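Local coordinates for DUF3201 domain-containing protein (Pyrococcus furiosus, PDB 1YB3) that is of unknown function but belongs to the DUF3201 family of conserved proteins and comes from a hyperthermophilic archaeon, at residues 95-106 and 164-174. Numbering follows the deposited sequence.
Sequences SKEFIEDVIRAF and RFIELARRYNL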
loop_
_atom_site.group_PDB
_atom_site.type_symbol
_atom_site.label_atom_id
_atom_site.label_comp_id
_atom_site.label_asym_id
_atom_site.label_seq_id
_atom_site.Cartn_x
_atom_site.Cartn_y
_atom_site.Cartn_z
ATOM N N SER A 95 7.691 -15.673 -4.462
ATOM C CA SER A 95 8.946 -16.225 -4.930
ATOM C C SER A 95 9.978 -15.123 -4.858
ATOM O O SER A 95 9.619 -13.936 -4.838
ATOM C CB SER A 95 8.797 -16.728 -6.372
ATOM O OG SER A 95 8.457 -15.666 -7.248
ATOM N N LYS A 96 11.253 -15.511 -4.826
ATOM C CA LYS A 96 12.353 -14.561 -4.810
ATOM C C LYS A 96 12.261 -13.590 -5.993
ATOM O O LYS A 96 12.478 -12.386 -5.823
ATOM C CB LYS A 96 13.700 -15.304 -4.806
ATOM C CG LYS A 96 14.938 -14.410 -4.821
ATOM C CD LYS A 96 16.203 -15.276 -4.901
ATOM C CE LYS A 96 17.252 -14.657 -5.813
ATOM N NZ LYS A 96 18.407 -15.578 -6.093
ATOM N N GLU A 97 11.916 -14.109 -7.174
ATOM C CA GLU A 97 11.852 -13.267 -8.381
ATOM C C GLU A 97 10.761 -12.196 -8.307
ATOM O O GLU A 97 10.980 -11.061 -8.728
ATOM C CB GLU A 97 11.713 -14.081 -9.671
ATOM C CG GLU A 97 12.175 -13.280 -10.899
ATOM C CD GLU A 97 11.930 -13.981 -12.219
ATOM O OE1 GLU A 97 11.770 -15.221 -12.231
ATOM O OE2 GLU A 97 11.908 -13.280 -13.255
ATOM N N PHE A 98 9.592 -12.554 -7.768
ATOM C CA PHE A 98 8.537 -11.544 -7.578
ATOM C C PHE A 98 9.035 -10.419 -6.663
ATOM O O PHE A 98 8.894 -9.245 -6.982
ATOM C CB PHE A 98 7.261 -12.153 -7.019
ATOM C CG PHE A 98 6.179 -11.130 -6.742
ATOM C CD1 PHE A 98 5.486 -10.517 -7.797
ATOM C CD2 PHE A 98 5.878 -10.759 -5.433
ATOM C CE1 PHE A 98 4.492 -9.571 -7.553
ATOM C CE2 PHE A 98 4.881 -9.810 -5.168
ATOM C CZ PHE A 98 4.183 -9.210 -6.233
ATOM N N ILE A 99 9.645 -10.795 -5.543
ATOM C CA ILE A 99 10.218 -9.828 -4.605
ATOM C C ILE A 99 11.226 -8.890 -5.293
ATOM O O ILE A 99 11.147 -7.665 -5.136
ATOM C CB ILE A 99 10.897 -10.546 -3.395
ATOM C CG1 ILE A 99 9.918 -11.500 -2.685
ATOM C CG2 ILE A 99 11.560 -9.540 -2.460
ATOM C CD1 ILE A 99 8.591 -10.913 -2.266
ATOM N N GLU A 100 12.161 -9.468 -6.059
ATOM C CA GLU A 100 13.149 -8.673 -6.817
ATOM C C GLU A 100 12.481 -7.689 -7.799
ATOM O O GLU A 100 12.870 -6.511 -7.891
ATOM C CB GLU A 100 14.136 -9.582 -7.573
ATOM C CG GLU A 100 15.046 -10.398 -6.661
ATOM C CD GLU A 100 15.872 -11.433 -7.406
ATOM O OE1 GLU A 100 15.468 -11.869 -8.512
ATOM O OE2 GLU A 100 16.928 -11.824 -6.867
ATOM N N ASP A 101 11.471 -8.177 -8.515
ATOM C CA ASP A 101 10.738 -7.378 -9.502
ATOM C C ASP A 101 9.952 -6.233 -8.869
ATOM O O ASP A 101 9.947 -5.097 -9.386
ATOM C CB ASP A 101 9.769 -8.270 -10.286
ATOM C CG ASP A 101 10.471 -9.176 -11.289
ATOM O OD1 ASP A 101 11.717 -9.135 -11.378
ATOM O OD2 ASP A 101 9.764 -9.932 -11.989
ATOM N N VAL A 102 9.273 -6.513 -7.761
ATOM C CA VAL A 102 8.489 -5.458 -7.118
ATOM C C VAL A 102 9.402 -4.328 -6.573
ATOM O O VAL A 102 9.097 -3.157 -6.719
ATOM C CB VAL A 102 7.472 -6.032 -6.081
ATOM C CG1 VAL A 102 8.185 -6.544 -4.813
ATOM C CG2 VAL A 102 6.394 -5.004 -5.766
ATOM N N ILE A 103 10.545 -4.700 -6.002
ATOM C CA ILE A 103 11.503 -3.720 -5.511
ATOM C C ILE A 103 11.995 -2.789 -6.635
ATOM O O ILE A 103 12.157 -1.580 -6.429
ATOM C CB ILE A 103 12.678 -4.411 -4.769
ATOM C CG1 ILE A 103 12.154 -4.999 -3.455
ATOM C CG2 ILE A 103 13.854 -3.428 -4.544
ATOM C CD1 ILE A 103 13.165 -5.895 -2.724
ATOM N N ARG A 104 12.202 -3.350 -7.826
ATOM C CA ARG A 104 12.664 -2.549 -8.968
ATOM C C ARG A 104 11.556 -1.722 -9.613
ATOM O O ARG A 104 11.847 -0.752 -10.312
ATOM C CB ARG A 104 13.349 -3.438 -10.029
ATOM C CG ARG A 104 14.652 -4.114 -9.525
ATOM C CD ARG A 104 15.165 -5.155 -10.524
ATOM N N ALA A 105 10.298 -2.090 -9.345
ATOM C CA ALA A 105 9.137 -1.526 -10.052
ATOM C C ALA A 105 8.527 -0.271 -9.420
ATOM O O ALA A 105 7.825 0.492 -10.104
ATOM C CB ALA A 105 8.057 -2.608 -10.233
ATOM N N PHE A 106 8.738 -0.085 -8.114
ATOM C CA PHE A 106 8.074 1.002 -7.367
ATOM C C PHE A 106 9.038 1.786 -6.504
ATOM O O PHE A 106 10.004 1.222 -5.977
ATOM C CB PHE A 106 6.908 0.430 -6.533
ATOM C CG PHE A 106 5.902 -0.289 -7.378
ATOM C CD1 PHE A 106 4.965 0.436 -8.123
ATOM C CD2 PHE A 106 5.944 -1.686 -7.511
ATOM C CE1 PHE A 106 4.049 -0.221 -8.966
ATOM C CE2 PHE A 106 5.033 -2.348 -8.347
ATOM C CZ PHE A 106 4.088 -1.612 -9.086
ATOM N N ARG A 164 0.229 -0.871 -12.990
ATOM C CA ARG A 164 1.535 -1.539 -13.079
ATOM C C ARG A 164 1.649 -2.685 -12.064
ATOM O O ARG A 164 2.187 -3.742 -12.367
ATOM C CB ARG A 164 2.704 -0.549 -12.954
ATOM C CG ARG A 164 2.828 0.406 -14.167
ATOM C CD ARG A 164 3.933 1.446 -13.981
ATOM N NE ARG A 164 5.263 0.874 -14.133
ATOM C CZ ARG A 164 6.107 0.632 -13.133
ATOM N NH1 ARG A 164 5.757 0.903 -11.880
ATOM N NH2 ARG A 164 7.310 0.117 -13.385
ATOM N N PHE A 165 1.123 -2.472 -10.856
ATOM C CA PHE A 165 1.183 -3.510 -9.868
ATOM C C PHE A 165 0.354 -4.729 -10.272
ATOM O O PHE A 165 0.812 -5.883 -10.173
ATOM C CB PHE A 165 0.734 -2.984 -8.487
ATOM C CG PHE A 165 1.015 -3.962 -7.373
ATOM C CD1 PHE A 165 2.239 -3.910 -6.682
ATOM C CD2 PHE A 165 0.094 -4.969 -7.058
ATOM C CE1 PHE A 165 2.527 -4.840 -5.677
ATOM C CE2 PHE A 165 0.374 -5.915 -6.038
ATOM C CZ PHE A 165 1.593 -5.832 -5.342
ATOM N N ILE A 166 -0.866 -4.469 -10.736
ATOM C CA ILE A 166 -1.763 -5.557 -11.163
ATOM C C ILE A 166 -1.128 -6.351 -12.319
ATOM O O ILE A 166 -1.145 -7.584 -12.307
ATOM C CB ILE A 166 -3.196 -5.037 -11.496
ATOM C CG1 ILE A 166 -3.924 -4.643 -10.196
ATOM C CG2 ILE A 166 -4.002 -6.100 -12.252
ATOM C CD1 ILE A 166 -5.179 -3.773 -10.390
ATOM N N GLU A 167 -0.515 -5.644 -13.253
ATOM C CA GLU A 167 0.123 -6.282 -14.416
ATOM C C GLU A 167 1.316 -7.151 -13.969
ATOM O O GLU A 167 1.489 -8.276 -14.447
ATOM C CB GLU A 167 0.504 -5.231 -15.460
ATOM C CG GLU A 167 -0.737 -4.583 -16.094
ATOM C CD GLU A 167 -0.452 -3.303 -16.889
ATOM O OE1 GLU A 167 0.654 -2.707 -16.748
ATOM O OE2 GLU A 167 -1.376 -2.888 -17.636
ATOM N N LEU A 168 2.105 -6.651 -13.015
ATOM C CA LEU A 168 3.214 -7.440 -12.481
ATOM C C LEU A 168 2.678 -8.679 -11.751
ATOM O O LEU A 168 3.180 -9.790 -11.933
ATOM C CB LEU A 168 4.062 -6.588 -11.544
ATOM C CG LEU A 168 5.180 -7.302 -10.793
ATOM C CD1 LEU A 168 6.231 -7.925 -11.732
ATOM C CD2 LEU A 168 5.830 -6.320 -9.800
ATOM N N ALA A 169 1.656 -8.481 -10.918
ATOM C CA ALA A 169 1.017 -9.580 -10.196
ATOM C C ALA A 169 0.449 -10.654 -11.121
ATOM O O ALA A 169 0.586 -11.831 -10.831
ATOM C CB ALA A 169 -0.075 -9.042 -9.270
ATOM N N ARG A 170 -0.170 -10.227 -12.230
ATOM C CA ARG A 170 -0.688 -11.163 -13.243
ATOM C C ARG A 170 0.415 -12.088 -13.774
ATOM O O ARG A 170 0.188 -13.289 -13.969
ATOM C CB ARG A 170 -1.343 -10.402 -14.410
ATOM C CG ARG A 170 -2.691 -9.802 -14.100
ATOM C CD ARG A 170 -3.453 -9.507 -15.397
ATOM N NE ARG A 170 -4.716 -8.825 -15.138
ATOM C CZ ARG A 170 -4.957 -7.555 -15.437
ATOM N NH1 ARG A 170 -4.015 -6.805 -16.019
ATOM N NH2 ARG A 170 -6.145 -7.032 -15.155
ATOM N N ARG A 171 1.609 -11.535 -13.986
ATOM C CA ARG A 171 2.763 -12.318 -14.469
ATOM C C ARG A 171 3.132 -13.479 -13.542
ATOM O O ARG A 171 3.657 -14.504 -13.996
ATOM C CB ARG A 171 3.995 -11.435 -14.639
ATOM C CG ARG A 171 3.998 -10.482 -15.823
ATOM C CD ARG A 171 5.350 -9.710 -15.863
ATOM N NE ARG A 171 6.490 -10.612 -15.688
ATOM C CZ ARG A 171 7.641 -10.298 -15.093
ATOM N NH1 ARG A 171 7.853 -9.083 -14.588
ATOM N NH2 ARG A 171 8.594 -11.217 -14.996
ATOM N N TYR A 172 2.862 -13.305 -12.246
ATOM C CA TYR A 172 3.133 -14.322 -11.244
ATOM C C TYR A 172 1.884 -15.069 -10.768
ATOM O O TYR A 172 1.937 -15.794 -9.764
ATOM C CB TYR A 172 3.888 -13.688 -10.061
ATOM C CG TYR A 172 5.309 -13.321 -10.431
ATOM C CD1 TYR A 172 6.355 -14.227 -10.232
ATOM C CD2 TYR A 172 5.603 -12.091 -11.023
ATOM C CE1 TYR A 172 7.658 -13.909 -10.584
ATOM C CE2 TYR A 172 6.915 -11.758 -11.377
ATOM C CZ TYR A 172 7.931 -12.680 -11.155
ATOM O OH TYR A 172 9.226 -12.365 -11.513
ATOM N N ASN A 173 0.768 -14.893 -11.489
ATOM C CA ASN A 173 -0.484 -15.579 -11.182
ATOM C C ASN A 173 -1.049 -15.205 -9.813
ATOM O O ASN A 173 -1.728 -16.006 -9.154
ATOM C CB ASN A 173 -0.307 -17.109 -11.278
ATOM C CG ASN A 173 -1.621 -17.821 -11.419
ATOM O OD1 ASN A 173 -2.441 -17.436 -12.245
ATOM N ND2 ASN A 173 -1.845 -18.848 -10.599
ATOM N N LEU A 174 -0.754 -13.982 -9.390
ATOM C CA LEU A 174 -1.196 -13.472 -8.087
ATOM C C LEU A 174 -2.504 -12.678 -8.160
ATOM O O LEU A 174 -3.272 -12.649 -7.176
ATOM C CB LEU A 174 -0.091 -12.607 -7.452
ATOM C CG LEU A 174 1.189 -13.343 -7.026
ATOM C CD1 LEU A 174 2.232 -12.329 -6.613
ATOM C CD2 LEU A 174 0.944 -14.352 -5.907
#
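The edge of the Phe-98 ring meets the face of Tyr-172 where two antiparallel helices pack side by side on the seven-stranded antiparallel sheet of this alpha+beta fold. The axes of helix 96-105 and of the 164-171 part of helix 155-171 come within 11.0 Å of each other, at 162°. The two ring planes stand at 69°. Phe-98 CB also sits over the Tyr-172 face, 3.9 Å from the Tyr-172 ring centroid, a CH-pi contact. With CG anti to the backbone N (chi1 177°), the Phe-98 ring reaches Leu-174, whose CD1 lies over the middle of one face. Tyr-172 and Leu-174 thus meet Phe-98 from just past the helix end, which is closed by a Schellman motif with Asn-173 as C-prime residue.

Leu-168 is a knob among Phe-98, Asp-101, Val-102 and Ala-105. Leu-168 CD1 touches Asp-101 CB at 3.8 Å, and its CD2 turns to Val-102. Beyond it, Phe-106 and Phe-165 meet obliquely, CE2 to CD1. Phe-147 of strand 144-150 touches Phe-98, Val-102 and Phe-165, joining this apolar layer to the sheet.

Polar bonds flank the apolar contact. Asp-101, midway along its helix, takes a short 2.5 Å hydrogen bond at OD2 from Tyr-172 OH, which comes from above the carboxylate plane. The same oxygen forms a salt bridge with Arg-171 NH1, its hydrogen bond weak. Near the C-terminal end of helix 96-105, the bent chain of Arg-164 brings in NH1, which forms a salt bridge with Glu-161. Arg-164 NH1 also gives Ala-105 O a nearly straight 2.8 Å hydrogen bond, with the oxygen close to the guanidinium plane.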